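Agglutinin (Narcissus pseudonarcissus, PDB 3DZW) binds mannose-containing glycans, including alpha-1,3-linked mannobiose, as a lectin of the monocot mannose-binding family. Local coordinates at the interface of chains A and B. Residues are numbered along the deposited sequence; one frame, centred on the assembly and turned at random. Chains: chain A/B, Agglutinin.

The interface of chains A and B. Residues chain A 75, 77, 96; chain B 101-102.
B:Trp102 lies against A:Ile96, A:Thr77 and A:Ser75 where the C-terminal strand 100-103 of chain B pairs with strand 94-98 of chain A. The pairing is antiparallel. A:Ile96 N donates to the carbonyl O of B:Trp102 over 3.0 Å. B:Arg101 N donates to the carbonyl O of A:Ile96 over 2.9 Å. Both bonds are nearly straight at the hydrogen, and together they fix the edge of the B strand against chain A.

The tryptophan side chain starts at B:Trp102 CB, which meets the methyl CG2 of A:Thr77 at 3.7 Å. CG stands anti to the backbone N (chi1 171°), which carries the indole away from B:Arg101 and brings one face of it against A:Ser75. CG and CD2 are the ring atoms nearest A:Ser75 CB, which sits over the face of the five-membered ring of B:Trp102, 3.9 Å from its centroid. This is a CH-pi contact. CD1 also comes near the carbonyl O of A:Ser75. On the six-membered ring, B:Trp102 CE3 is touched by A:Ile96 CD1 at 3.7 Å, and CG1 of the same isoleucine lies almost as near.

A:Ser75 OG and A:Thr77 OG1 are hydrogen-bonded to each other at 2.9 Å. This link probably steadies the two residues and leaves CB of one and CG2 of the other to meet the tryptophan.

The interface is two-fold symmetric, so the strand of chain A makes the same contact on chain B. This reciprocal exchange of C-terminal strands is typical of dimers in this lectin family. Well apart from the indole, the B:Arg101 chain bends at chi3 (68°), and its guanidinium NH1 comes within 3.5 Å of the carbonyl O of A:Thr77, a loose polar approach.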
# COMPACT_ATOMS: atom_id res chain seq x y z
N SER A 75 -14.34 1.20 -23.69
CA SER A 75 -15.24 0.30 -22.97
C SER A 75 -16.71 0.44 -23.43
O SER A 75 -17.56 -0.42 -23.11
CB SER A 75 -15.12 0.52 -21.45
OG SER A 75 -15.42 1.87 -21.09
N THR A 77 -18.93 2.71 -22.49
CA THR A 77 -19.77 2.98 -21.32
C THR A 77 -19.99 4.48 -21.09
O THR A 77 -20.20 4.93 -19.94
CB THR A 77 -19.17 2.32 -20.03
OG1 THR A 77 -17.82 2.78 -19.84
CG2 THR A 77 -19.17 0.82 -20.16
N ILE A 96 -15.25 -0.88 -13.77
CA ILE A 96 -15.67 0.52 -13.78
C ILE A 96 -16.96 0.65 -12.97
O ILE A 96 -17.95 -0.06 -13.25
CB ILE A 96 -15.95 1.05 -15.18
CG1 ILE A 96 -14.68 1.07 -16.02
CG2 ILE A 96 -16.52 2.47 -15.10
CD1 ILE A 96 -14.91 1.48 -17.46
N ARG B 101 -20.40 -0.97 -14.39
CA ARG B 101 -20.76 -0.65 -15.78
C ARG B 101 -20.03 -1.53 -16.81
O ARG B 101 -20.57 -1.82 -17.89
CB ARG B 101 -20.46 0.82 -16.06
CG ARG B 101 -21.07 1.77 -15.04
CD ARG B 101 -20.73 3.20 -15.31
NE ARG B 101 -21.34 3.70 -16.55
CZ ARG B 101 -22.57 4.23 -16.63
NH1 ARG B 101 -23.02 4.66 -17.81
NH2 ARG B 101 -23.37 4.33 -15.55
N TRP B 102 -18.81 -1.96 -16.47
CA TRP B 102 -17.99 -2.78 -17.35
C TRP B 102 -16.92 -3.47 -16.54
O TRP B 102 -16.55 -3.00 -15.48
CB TRP B 102 -17.36 -1.89 -18.44
CG TRP B 102 -16.30 -2.56 -19.30
CD1 TRP B 102 -16.50 -3.21 -20.47
CD2 TRP B 102 -14.89 -2.61 -19.04
NE1 TRP B 102 -15.30 -3.68 -20.97
CE2 TRP B 102 -14.30 -3.33 -20.10
CE3 TRP B 102 -14.07 -2.13 -18.02
CZ2 TRP B 102 -12.92 -3.57 -20.17
CZ3 TRP B 102 -12.69 -2.38 -18.08
CH2 TRP B 102 -12.14 -3.09 -19.15